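Local coordinates for protein possible TctC subunit of the Tripartite Tricarboxylate Transport(TTT) Family (Rhodopseudomonas palustris, PDB 6HKE) that binds malate as a type II periplasmic binding protein and probably delivers it to a tripartite tricarboxylate transporter, at residues Pro112-Ala117 with Val205-Ile210; Leu140-Ala145 with Val186-Asp191; Leu108-Val113 with Gly236-Leu241; Arg160-Asp165 with Ala228-Phe233. The protein carries 2 engineered substitutions. One frame throughout, in Å; residues are numbered along the deposited sequence.

Interaction 1: Pro112-Ala117 with Val205-Ile210; sequences PVLLLA and VKAYVI
I210 touches strand 112-117 with two parts of its side chain. Its CG1 stands anti to the backbone N (chi1 -174°), on the side where P112 lies, and the terminal CD1 comes to 3.6 Å from P112 CG. Nearer the backbone, I210 CB sits 3.4 Å from L114 CD2, tighter than usual van der Waals contact, with the two side chains slanting across each other. An alanine here would probably open a gap beside the P112 ring, since CG1 and CD1 fill that space, and would give L114 CD2 less to pack against. L116 and A207 lie on the same face: L116 CD2 reaches A207 CB at 4.0 Å, where the bare methyl of alanine suits a spot beside a branched leucine end. Helices 174-182 and 193-201 cover L116 and V205.

L115, A117 and V209 occupy the other face. L115 CG, anti to the backbone N (chi1 172°), lies near Y208 CB, and its CD2 is 4.0 Å from that atom; L115 CB packs on V209 CG2. At A117, the methyl CB meets the edge of the Y208 ring in its plane, 3.5 Å from CE2; F129 meets the same ring.

The chain turns a corner at Y208, yet L115 keeps both its backbone groups occupied: its N donates to V209 O at 3.0 Å and its O accepts from Y208 N at 2.8 Å. Before the corner, A117 and K206 bond in both directions, and K206 NZ goes on to F121 O. Backbone bonds thus set the antiparallel alignment, while most side chains are apolar, as suits their burial, K206 being the polar exception.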
loop_
_atom_site.group_PDB
_atom_site.type_symbol
_atom_site.label_atom_id
_atom_site.label_comp_id
_atom_site.label_asym_id
_atom_site.label_seq_id
_atom_site.Cartn_x
_atom_site.Cartn_y
_atom_site.Cartn_z
ATOM N N PRO A 112 7.810 4.582 -0.539
ATOM C CA PRO A 112 7.707 4.723 -1.983
ATOM C C PRO A 112 7.298 3.420 -2.687
ATOM O O PRO A 112 7.386 2.321 -2.134
ATOM C CB PRO A 112 9.100 5.187 -2.395
ATOM C CG PRO A 112 10.002 4.596 -1.333
ATOM C CD PRO A 112 9.196 4.652 -0.053
ATOM N N VAL A 113 6.814 3.622 -3.897
ATOM C CA VAL A 113 6.444 2.596 -4.898
ATOM C C VAL A 113 7.556 2.556 -5.951
ATOM O O VAL A 113 8.085 3.647 -6.323
ATOM C CB VAL A 113 5.094 2.971 -5.527
ATOM C CG1 VAL A 113 4.838 2.238 -6.833
ATOM C CG2 VAL A 113 3.963 2.754 -4.542
ATOM N N LEU A 114 7.838 1.346 -6.441
ATOM C CA LEU A 114 8.863 1.023 -7.455
ATOM C C LEU A 114 8.191 0.414 -8.680
ATOM O O LEU A 114 7.297 -0.427 -8.506
ATOM C CB LEU A 114 9.820 -0.002 -6.851
ATOM C CG LEU A 114 10.816 0.568 -5.855
ATOM C CD1 LEU A 114 11.530 -0.538 -5.107
ATOM C CD2 LEU A 114 11.829 1.435 -6.580
ATOM N N LEU A 115 8.674 0.770 -9.869
ATOM C CA LEU A 115 8.324 0.067 -11.123
ATOM C C LEU A 115 9.261 -1.129 -11.251
ATOM O O LEU A 115 10.453 -0.892 -11.375
ATOM C CB LEU A 115 8.479 1.044 -12.283
ATOM C CG LEU A 115 8.332 0.427 -13.661
ATOM C CD1 LEU A 115 6.994 -0.290 -13.793
ATOM C CD2 LEU A 115 8.502 1.491 -14.725
ATOM N N LEU A 116 8.748 -2.352 -11.102
ATOM C CA LEU A 116 9.543 -3.601 -11.205
ATOM C C LEU A 116 9.217 -4.278 -12.528
ATOM O O LEU A 116 8.107 -4.087 -13.033
ATOM C CB LEU A 116 9.184 -4.578 -10.096
ATOM C CG LEU A 116 9.170 -4.038 -8.682
ATOM C CD1 LEU A 116 8.891 -5.190 -7.739
ATOM C CD2 LEU A 116 10.481 -3.341 -8.335
ATOM N N ALA A 117 10.127 -5.086 -13.039
ATOM C CA ALA A 117 9.810 -5.990 -14.158
ATOM C C ALA A 117 10.465 -7.330 -13.901
ATOM O O ALA A 117 11.390 -7.415 -13.048
ATOM C CB ALA A 117 10.255 -5.393 -15.467
ATOM N N VAL A 205 14.002 -9.975 -9.384
ATOM C CA VAL A 205 13.300 -9.014 -10.277
ATOM C C VAL A 205 14.198 -7.796 -10.396
ATOM O O VAL A 205 15.241 -7.773 -9.713
ATOM C CB VAL A 205 11.901 -8.644 -9.742
ATOM C CG1 VAL A 205 10.976 -9.851 -9.671
ATOM C CG2 VAL A 205 11.978 -7.950 -8.398
ATOM N N LYS A 206 13.790 -6.816 -11.197
ATOM C CA LYS A 206 14.534 -5.546 -11.336
ATOM C C LYS A 206 13.560 -4.373 -11.202
ATOM O O LYS A 206 12.350 -4.565 -11.470
ATOM C CB LYS A 206 15.326 -5.533 -12.645
ATOM C CG LYS A 206 14.554 -5.852 -13.907
ATOM C CD LYS A 206 15.472 -5.968 -15.090
ATOM C CE LYS A 206 14.743 -5.893 -16.413
ATOM N NZ LYS A 206 15.695 -5.787 -17.545
ATOM N N ALA A 207 14.080 -3.244 -10.707
ATOM C CA ALA A 207 13.399 -1.938 -10.599
ATOM C C ALA A 207 13.881 -1.072 -11.760
ATOM O O ALA A 207 15.055 -1.145 -12.054
ATOM C CB ALA A 207 13.734 -1.290 -9.279
ATOM N N TYR A 208 13.001 -0.319 -12.416
ATOM C CA TYR A 208 13.392 0.717 -13.398
ATOM C C TYR A 208 13.494 2.054 -12.668
ATOM O O TYR A 208 14.559 2.669 -12.730
ATOM C CB TYR A 208 12.419 0.725 -14.572
ATOM C CG TYR A 208 12.656 -0.409 -15.534
ATOM C CD1 TYR A 208 13.543 -0.261 -16.584
ATOM C CD2 TYR A 208 12.026 -1.634 -15.383
ATOM C CE1 TYR A 208 13.772 -1.289 -17.482
ATOM C CE2 TYR A 208 12.254 -2.677 -16.266
ATOM C CZ TYR A 208 13.136 -2.506 -17.320
ATOM O OH TYR A 208 13.371 -3.518 -18.213
ATOM N N VAL A 209 12.442 2.466 -11.954
ATOM C CA VAL A 209 12.436 3.773 -11.238
ATOM C C VAL A 209 11.722 3.619 -9.896
ATOM O O VAL A 209 11.044 2.611 -9.686
ATOM C CB VAL A 209 11.833 4.898 -12.097
ATOM C CG1 VAL A 209 12.742 5.214 -13.266
ATOM C CG2 VAL A 209 10.431 4.579 -12.586
ATOM N N ILE A 210 11.984 4.561 -8.996
ATOM C CA ILE A 210 11.262 4.736 -7.706
ATOM C C ILE A 210 10.393 5.983 -7.880
ATOM O O ILE A 210 10.889 6.969 -8.454
ATOM C CB ILE A 210 12.258 4.809 -6.531
ATOM C CG1 ILE A 210 11.547 4.852 -5.178
ATOM C CG2 ILE A 210 13.225 5.968 -6.687
ATOM C CD1 ILE A 210 12.491 4.646 -4.000
#

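Interaction 2: Leu140-Ala145 with Val186-Asp191; sequences LNVAHA and VDYMCD
V142 and Y188 meet because of their first torsions. Y188 CG lies between its backbone N and carbonyl carbon (chi1 68°), and V142 CG2, anti to its own carbonyl carbon, lies over one face of the tyrosine ring. This is a CH-pi contact: V142 CG2 lies 3.6 Å from the centroid of the Y188 ring, displaced toward the rim, and 3.3 Å from CZ. The hydroxyl beyond is held by N159 OD1, which helps fix the ring's position.

D187 has CG anti to its carbonyl carbon (chi1 -67°), and its carboxylate reaches the start of strand 141-144. OD2 takes N141 N at 3.0 Å through its anti lone pair, while D187 N donates to N141 O at 2.9 Å, so one residue grips both backbone groups of N141. The strands run parallel from there, with A143 N bonded to Y188 O at 2.9 Å. Farther on, a water bridges A143 O to C190 N, 2.9 Å from the latter. On the face away from Y188, the small A143 CB rests 3.8 Å from V186 CG2 and also touches M189 CG, beside helix 174-182.

Strand 141-144 leads to A145 in the malate pocket. At the far end, D187 OD1 forms a salt bridge with R118, so the carboxylate is shared between a cation and a backbone N-H and is likely to stay ionised there.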
loop_
_atom_site.group_PDB
_atom_site.type_symbol
_atom_site.label_atom_id
_atom_site.label_comp_id
_atom_site.label_asym_id
_atom_site.label_seq_id
_atom_site.Cartn_x
_atom_site.Cartn_y
_atom_site.Cartn_z
ATOM N N LEU A 140 1.630 -7.661 -23.599
ATOM C CA LEU A 140 2.161 -7.347 -22.247
ATOM C C LEU A 140 1.065 -7.525 -21.192
ATOM O O LEU A 140 -0.111 -7.223 -21.474
ATOM C CB LEU A 140 2.721 -5.924 -22.231
ATOM C CG LEU A 140 3.928 -5.689 -23.135
ATOM C CD1 LEU A 140 4.600 -4.385 -22.765
ATOM C CD2 LEU A 140 4.931 -6.835 -23.063
ATOM N N ASN A 141 1.479 -8.012 -20.024
ATOM C CA ASN A 141 0.648 -8.218 -18.816
ATOM C C ASN A 141 1.259 -7.415 -17.668
ATOM O O ASN A 141 2.434 -7.662 -17.316
ATOM C CB ASN A 141 0.559 -9.696 -18.429
ATOM C CG ASN A 141 -0.063 -10.569 -19.498
ATOM O OD1 ASN A 141 0.431 -11.654 -19.764
ATOM N ND2 ASN A 141 -1.136 -10.109 -20.113
ATOM N N VAL A 142 0.485 -6.484 -17.118
ATOM C CA VAL A 142 0.851 -5.693 -15.914
ATOM C C VAL A 142 0.097 -6.299 -14.738
ATOM O O VAL A 142 -1.106 -6.507 -14.839
ATOM C CB VAL A 142 0.537 -4.199 -16.091
ATOM C CG1 VAL A 142 1.045 -3.373 -14.923
ATOM C CG2 VAL A 142 1.113 -3.680 -17.387
ATOM N N ALA A 143 0.804 -6.602 -13.670
ATOM C CA ALA A 143 0.224 -7.191 -12.448
ATOM C C ALA A 143 -0.251 -6.061 -11.530
ATOM O O ALA A 143 0.461 -5.051 -11.389
ATOM C CB ALA A 143 1.239 -8.089 -11.787
ATOM N N HIS A 144 -1.422 -6.234 -10.921
ATOM C CA HIS A 144 -1.930 -5.381 -9.812
ATOM C C HIS A 144 -2.781 -6.264 -8.896
ATOM O O HIS A 144 -3.059 -7.415 -9.293
ATOM C CB HIS A 144 -2.687 -4.179 -10.376
ATOM C CG HIS A 144 -3.865 -4.556 -11.202
ATOM N ND1 HIS A 144 -5.073 -4.896 -10.638
ATOM C CD2 HIS A 144 -4.030 -4.641 -12.542
ATOM C CE1 HIS A 144 -5.952 -5.168 -11.590
ATOM N NE2 HIS A 144 -5.334 -5.021 -12.781
ATOM N N ALA A 145 -3.165 -5.750 -7.725
ATOM C CA ALA A 145 -4.037 -6.414 -6.734
ATOM C C ALA A 145 -5.444 -5.787 -6.705
ATOM O O ALA A 145 -6.084 -5.801 -5.627
ATOM C CB ALA A 145 -3.370 -6.342 -5.387
ATOM N N VAL A 186 4.241 -12.511 -15.575
ATOM C CA VAL A 186 3.801 -11.118 -15.863
ATOM C C VAL A 186 5.051 -10.267 -16.135
ATOM O O VAL A 186 6.164 -10.689 -15.761
ATOM C CB VAL A 186 2.927 -10.553 -14.724
ATOM C CG1 VAL A 186 1.573 -11.245 -14.661
ATOM C CG2 VAL A 186 3.631 -10.624 -13.381
ATOM N N ASP A 187 4.866 -9.110 -16.770
ATOM C CA ASP A 187 5.949 -8.298 -17.381
ATOM C C ASP A 187 6.383 -7.200 -16.415
ATOM O O ASP A 187 7.582 -7.126 -16.101
ATOM C CB ASP A 187 5.502 -7.798 -18.748
ATOM C CG ASP A 187 5.352 -8.983 -19.689
ATOM O OD1 ASP A 187 6.383 -9.617 -19.975
ATOM O OD2 ASP A 187 4.207 -9.329 -20.025
ATOM N N TYR A 188 5.453 -6.390 -15.926
ATOM C CA TYR A 188 5.808 -5.384 -14.903
ATOM C C TYR A 188 4.665 -5.154 -13.923
ATOM O O TYR A 188 3.571 -5.727 -14.026
ATOM C CB TYR A 188 6.319 -4.105 -15.561
ATOM C CG TYR A 188 5.331 -3.283 -16.340
ATOM C CD1 TYR A 188 5.090 -3.556 -17.672
ATOM C CD2 TYR A 188 4.742 -2.156 -15.785
ATOM C CE1 TYR A 188 4.257 -2.752 -18.427
ATOM C CE2 TYR A 188 3.893 -1.352 -16.526
ATOM C CZ TYR A 188 3.654 -1.649 -17.855
ATOM O OH TYR A 188 2.812 -0.878 -18.604
ATOM N N MET A 189 4.985 -4.317 -12.948
ATOM C CA MET A 189 4.247 -4.159 -11.687
ATOM C C MET A 189 4.784 -2.889 -11.034
ATOM O O MET A 189 6.021 -2.664 -11.101
ATOM C CB MET A 189 4.552 -5.384 -10.828
ATOM C CG MET A 189 3.544 -5.709 -9.775
ATOM S SD MET A 189 4.166 -7.216 -8.998
ATOM C CE MET A 189 4.888 -6.560 -7.500
ATOM N N CYS A 190 3.900 -2.071 -10.475
ATOM C CA CYS A 190 4.296 -1.016 -9.517
ATOM C C CYS A 190 4.026 -1.592 -8.143
ATOM O O CYS A 190 2.904 -2.069 -7.960
ATOM C CB CYS A 190 3.549 0.276 -9.783
ATOM S SG CYS A 190 3.937 0.909 -11.432
ATOM N N ASP A 191 5.046 -1.665 -7.281
ATOM C CA ASP A 191 4.881 -2.286 -5.944
ATOM C C ASP A 191 5.480 -1.385 -4.853
ATOM O O ASP A 191 6.392 -0.617 -5.115
ATOM C CB ASP A 191 5.438 -3.707 -5.964
ATOM C CG ASP A 191 4.906 -4.634 -4.874
ATOM O OD1 ASP A 191 3.967 -4.237 -4.156
ATOM O OD2 ASP A 191 5.453 -5.761 -4.744
HETATM O O HOH W 1 3.375 -11.702 -19.765
HETATM O O HOH W 2 1.132 -2.558 -11.141
#

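Interaction 3: Leu108-Val113 with Gly236-Leu241; sequences LTEMPV and GAWTGL
L108 reaches across to strand 236-241 with both methyls. Its first torsion (chi1 -61°) puts CG beside L241 N, and beyond it CD2 comes to 4.0 Å from L241 CB and CD1 to 4.0 Å from T239 CG2. An alanine here would probably open a gap where the two methyls lay, leaving T239 CG2 and L241 CB without those contacts. Next along, T109 and T239 lie side by side and point the same way, T109 CG2 being 4.0 Å from T239 CB; beta-branched residues suit such extended positions. At the other end of the contact the small A237 sets its CB 4.1 Å from V113 CG2.

The backbone places these groups. L108 and T109 both face T239 in a classic beta bulge: T239 O accepts from L108 N at 2.9 Å, while the bond from T109 N is weak. T239 N returns a bond to T109 O. The alignment is regular again at M111 and A237, which bond in both directions, although M111 N approaches A237 O from above the carbonyl plane, 42° out of it.

Farther out, T109 OG1 is held by L278 O, and E297 OE2 takes the indole NE1 of W238. Helix 29-45 covers one face, with V33 on T109 and M111, I37 on L108 and M41 on L241. Strand 75-80, antiparallel to strand 236-244, brings the malate-binding residue H80 against T239, and Q192, which also binds malate, touches M111, A237 and T239 from strand 188-192, so these two central strands back the binding site.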
loop_
_atom_site.group_PDB
_atom_site.type_symbol
_atom_site.label_atom_id
_atom_site.label_comp_id
_atom_site.label_asym_id
_atom_site.label_seq_id
_atom_site.Cartn_x
_atom_site.Cartn_y
_atom_site.Cartn_z
ATOM N N LEU A 108 0.410 4.051 10.067
ATOM C CA LEU A 108 1.305 2.926 10.439
ATOM C C LEU A 108 2.681 3.113 9.812
ATOM O O LEU A 108 3.691 2.869 10.504
ATOM C CB LEU A 108 0.688 1.631 9.922
ATOM C CG LEU A 108 -0.679 1.313 10.500
ATOM C CD1 LEU A 108 -1.136 -0.067 10.037
ATOM C CD2 LEU A 108 -0.623 1.399 12.018
ATOM N N THR A 109 2.701 3.485 8.532
ATOM C CA THR A 109 3.926 3.674 7.736
ATOM C C THR A 109 3.603 4.423 6.448
ATOM O O THR A 109 2.408 4.634 6.118
ATOM C CB THR A 109 4.606 2.331 7.436
ATOM O OG1 THR A 109 5.922 2.626 6.956
ATOM C CG2 THR A 109 3.861 1.476 6.428
ATOM N N GLU A 110 4.669 4.834 5.778
ATOM C CA GLU A 110 4.657 5.482 4.450
ATOM C C GLU A 110 5.898 4.952 3.754
ATOM O O GLU A 110 6.922 4.769 4.434
ATOM C CB GLU A 110 4.662 7.007 4.577
ATOM C CG GLU A 110 4.414 7.736 3.264
ATOM C CD GLU A 110 3.765 9.106 3.421
ATOM O OE1 GLU A 110 3.869 9.688 4.545
ATOM O OE2 GLU A 110 3.135 9.579 2.426
ATOM N N MET A 111 5.779 4.644 2.474
ATOM C CA MET A 111 6.906 4.105 1.695
ATOM C C MET A 111 6.707 4.438 0.221
ATOM O O MET A 111 5.577 4.551 -0.267
ATOM C CB MET A 111 6.968 2.592 1.901
ATOM C CG MET A 111 5.814 1.850 1.258
ATOM S SD MET A 111 5.891 0.097 1.672
ATOM C CE MET A 111 5.148 0.071 3.301
ATOM N N PRO A 112 7.810 4.582 -0.539
ATOM C CA PRO A 112 7.707 4.723 -1.983
ATOM C C PRO A 112 7.298 3.420 -2.687
ATOM O O PRO A 112 7.386 2.321 -2.134
ATOM C CB PRO A 112 9.100 5.187 -2.395
ATOM C CG PRO A 112 10.002 4.596 -1.333
ATOM C CD PRO A 112 9.196 4.652 -0.053
ATOM N N VAL A 113 6.814 3.622 -3.897
ATOM C CA VAL A 113 6.444 2.596 -4.898
ATOM C C VAL A 113 7.556 2.556 -5.951
ATOM O O VAL A 113 8.085 3.647 -6.323
ATOM C CB VAL A 113 5.094 2.971 -5.527
ATOM C CG1 VAL A 113 4.838 2.238 -6.833
ATOM C CG2 VAL A 113 3.963 2.754 -4.542
ATOM N N GLY A 236 3.579 8.174 -2.944
ATOM C CA GLY A 236 3.898 7.910 -1.532
ATOM C C GLY A 236 2.788 7.066 -0.960
ATOM O O GLY A 236 1.658 7.604 -0.825
ATOM N N ALA A 237 3.056 5.775 -0.751
ATOM C CA ALA A 237 2.054 4.799 -0.290
ATOM C C ALA A 237 2.015 4.830 1.231
ATOM O O ALA A 237 2.876 4.226 1.867
ATOM C CB ALA A 237 2.380 3.422 -0.811
ATOM N N TRP A 238 1.028 5.502 1.794
ATOM C CA TRP A 238 0.760 5.473 3.250
ATOM C C TRP A 238 -0.113 4.254 3.524
ATOM O O TRP A 238 -0.920 3.853 2.643
ATOM C CB TRP A 238 0.119 6.776 3.733
ATOM C CG TRP A 238 -1.042 7.236 2.911
ATOM C CD1 TRP A 238 -1.017 8.109 1.863
ATOM C CD2 TRP A 238 -2.418 6.864 3.098
ATOM N NE1 TRP A 238 -2.285 8.295 1.376
ATOM C CE2 TRP A 238 -3.164 7.546 2.117
ATOM C CE3 TRP A 238 -3.085 6.017 3.988
ATOM C CZ2 TRP A 238 -4.541 7.381 1.983
ATOM C CZ3 TRP A 238 -4.450 5.890 3.888
ATOM C CH2 TRP A 238 -5.167 6.561 2.892
ATOM N N THR A 239 0.091 3.653 4.684
ATOM C CA THR A 239 -0.771 2.575 5.208
ATOM C C THR A 239 -1.325 3.063 6.544
ATOM O O THR A 239 -0.557 3.655 7.309
ATOM C CB THR A 239 0.025 1.269 5.228
ATOM O OG1 THR A 239 0.152 0.900 3.851
ATOM C CG2 THR A 239 -0.624 0.174 6.048
ATOM N N GLY A 240 -2.608 2.803 6.801
ATOM C CA GLY A 240 -3.308 3.309 7.986
ATOM C C GLY A 240 -4.136 2.248 8.682
ATOM O O GLY A 240 -4.613 1.288 8.007
ATOM N N LEU A 241 -4.335 2.459 9.986
ATOM C CA LEU A 241 -5.290 1.706 10.837
ATOM C C LEU A 241 -6.541 2.572 11.010
ATOM O O LEU A 241 -6.395 3.725 11.429
ATOM C CB LEU A 241 -4.612 1.380 12.171
ATOM C CG LEU A 241 -5.399 0.462 13.099
ATOM C CD1 LEU A 241 -5.650 -0.903 12.460
ATOM C CD2 LEU A 241 -4.660 0.315 14.418
#

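Interaction 4: Arg160-Asp165 with Ala228-Phe233; sequences RLLKVD and AGLPGF
L161 makes the closest contact here, pressing the methyl CD1 into the backbone of the turn 230-233: it lies 3.5 Å from F233 N and 3.6 Å from G232 C, with F233 CB beside it at 3.8 Å. Its CG is anti to the carbonyl carbon (chi1 -78°), pointing out from the last turn of helix 150-162. Glycine suits position 232, because a beta carbon there would come tight against L161 CD2. The neighbouring L230, with CG anti to its own N (chi1 -151°), meets two leucines: its CD2 is 4.0 Å from L161 CB and 3.9 Å from L162 CD2, where the L162 and L230 side chains slant across each other. No hydrogen bond joins the segments, so the contact between them is one of apolar fit.

The outer side is looser. P231 points away from the helix in the exposed part of the turn, and G229, with positive phi, is also exposed. On the helical side K163 leaves helical geometry with positive phi and is exposed. F233 is the buried exception: its ring leaves L161 to pack on L158, A211 and V209.

The loop forms a type I beta turn, L230 to F233, closed by F233 N to L230 O at 3.0 Å. It packs against the C-terminal turn of helix 150-162, whose other end carries V150 and S151 of the malate site, in the helix-and-strand layering of an alpha/beta binding-protein domain.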
loop_
_atom_site.group_PDB
_atom_site.type_symbol
_atom_site.label_atom_id
_atom_site.label_comp_id
_atom_site.label_asym_id
_atom_site.label_seq_id
_atom_site.Cartn_x
_atom_site.Cartn_y
_atom_site.Cartn_z
ATOM N N ARG A 160 -0.763 5.958 -17.954
ATOM C CA ARG A 160 -1.359 7.230 -18.465
ATOM C C ARG A 160 -0.275 8.269 -18.764
ATOM O O ARG A 160 -0.463 9.051 -19.708
ATOM C CB ARG A 160 -2.344 7.843 -17.473
ATOM C CG ARG A 160 -3.750 7.310 -17.675
ATOM C CD ARG A 160 -4.716 7.809 -16.629
ATOM N NE ARG A 160 -5.896 6.954 -16.646
ATOM C CZ ARG A 160 -7.149 7.371 -16.740
ATOM N NH1 ARG A 160 -7.434 8.664 -16.810
ATOM N NH2 ARG A 160 -8.122 6.477 -16.735
ATOM N N LEU A 161 0.786 8.306 -17.960
ATOM C CA LEU A 161 1.940 9.197 -18.191
ATOM C C LEU A 161 2.629 8.781 -19.493
ATOM O O LEU A 161 2.948 9.680 -20.289
ATOM C CB LEU A 161 2.875 9.131 -16.978
ATOM C CG LEU A 161 2.403 9.936 -15.770
ATOM C CD1 LEU A 161 3.299 9.703 -14.568
ATOM C CD2 LEU A 161 2.326 11.418 -16.108
ATOM N N LEU A 162 2.808 7.474 -19.712
ATOM C CA LEU A 162 3.526 6.917 -20.891
ATOM C C LEU A 162 2.557 6.699 -22.059
ATOM O O LEU A 162 3.024 6.324 -23.135
ATOM C CB LEU A 162 4.185 5.589 -20.510
ATOM C CG LEU A 162 5.314 5.642 -19.486
ATOM C CD1 LEU A 162 5.835 4.242 -19.242
ATOM C CD2 LEU A 162 6.445 6.544 -19.937
ATOM N N LYS A 163 1.256 6.889 -21.848
ATOM C CA LYS A 163 0.226 6.818 -22.920
ATOM C C LYS A 163 0.225 5.411 -23.523
ATOM O O LYS A 163 0.119 5.287 -24.742
ATOM C CB LYS A 163 0.475 7.913 -23.965
ATOM C CG LYS A 163 0.674 9.301 -23.367
ATOM C CD LYS A 163 0.675 10.452 -24.359
ATOM C CE LYS A 163 1.247 11.714 -23.749
ATOM N NZ LYS A 163 0.766 11.896 -22.356
ATOM N N VAL A 164 0.308 4.396 -22.669
ATOM C CA VAL A 164 0.178 2.962 -23.037
ATOM C C VAL A 164 -0.964 2.371 -22.207
ATOM O O VAL A 164 -1.124 2.782 -21.054
ATOM C CB VAL A 164 1.501 2.213 -22.799
ATOM C CG1 VAL A 164 2.641 2.836 -23.596
ATOM C CG2 VAL A 164 1.867 2.146 -21.322
ATOM N N ASP A 165 -1.731 1.451 -22.782
ATOM C CA ASP A 165 -2.816 0.731 -22.071
ATOM C C ASP A 165 -2.648 -0.769 -22.298
ATOM O O ASP A 165 -3.445 -1.381 -22.999
ATOM C CB ASP A 165 -4.203 1.228 -22.488
ATOM C CG ASP A 165 -5.295 0.808 -21.515
ATOM O OD1 ASP A 165 -4.992 0.662 -20.300
ATOM O OD2 ASP A 165 -6.444 0.624 -21.971
ATOM N N ALA A 228 14.905 10.104 -14.425
ATOM C CA ALA A 228 14.726 9.244 -15.621
ATOM C C ALA A 228 13.686 9.834 -16.596
ATOM O O ALA A 228 13.341 9.126 -17.571
ATOM C CB ALA A 228 14.359 7.836 -15.195
ATOM N N GLY A 229 13.218 11.071 -16.364
ATOM C CA GLY A 229 12.434 11.883 -17.320
ATOM C C GLY A 229 10.930 11.919 -17.047
ATOM O O GLY A 229 10.236 12.612 -17.809
ATOM N N LEU A 230 10.412 11.255 -16.000
ATOM C CA LEU A 230 8.947 11.159 -15.755
ATOM C C LEU A 230 8.615 11.685 -14.364
ATOM O O LEU A 230 8.205 10.932 -13.484
ATOM C CB LEU A 230 8.501 9.702 -15.954
ATOM C CG LEU A 230 7.053 9.523 -16.414
ATOM C CD1 LEU A 230 6.859 10.052 -17.833
ATOM C CD2 LEU A 230 6.649 8.064 -16.345
ATOM N N PRO A 231 8.777 13.004 -14.116
ATOM C CA PRO A 231 8.602 13.556 -12.773
ATOM C C PRO A 231 7.161 13.432 -12.244
ATOM O O PRO A 231 6.984 13.471 -11.046
ATOM C CB PRO A 231 9.051 15.019 -12.938
ATOM C CG PRO A 231 8.794 15.327 -14.396
ATOM C CD PRO A 231 9.138 14.036 -15.108
ATOM N N GLY A 232 6.174 13.232 -13.124
ATOM C CA GLY A 232 4.775 13.022 -12.711
ATOM C C GLY A 232 4.594 11.718 -11.946
ATOM O O GLY A 232 3.553 11.550 -11.309
ATOM N N PHE A 233 5.536 10.777 -12.055
ATOM C CA PHE A 233 5.386 9.434 -11.440
ATOM C C PHE A 233 5.930 9.475 -10.008
ATOM O O PHE A 233 7.068 9.062 -9.807
ATOM C CB PHE A 233 6.032 8.378 -12.337
ATOM C CG PHE A 233 5.783 6.972 -11.866
ATOM C CD1 PHE A 233 4.493 6.522 -11.662
ATOM C CD2 PHE A 233 6.835 6.114 -11.604
ATOM C CE1 PHE A 233 4.264 5.234 -11.209
ATOM C CE2 PHE A 233 6.604 4.819 -11.171
ATOM C CZ PHE A 233 5.319 4.382 -10.970
#

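Interactions 1, 2 and 3 are buried and belong to one mixed sheet, whereas interaction 4 lies at the surface. Strand 102-118 pairs with 205-210 in interaction 1 and with 236-244 in interaction 3, P112 and V113 belonging to both. Interaction 2 adjoins interaction 1 through strand 188-192, where L114 N and L116 N probably bond to D191 O and M189 O. Chemistry follows place: antiparallel pairing with side chains mostly apolar in 1 and mixed with threonine and glutamate in 3, parallel pairing plus an aspartate carboxylate bonded to a backbone N-H in 2, and leucine packing without hydrogen bonds in 4. V209 touches A228 and F233, linking interactions 1 and 4, while C190 meets F233 between 2 and 4.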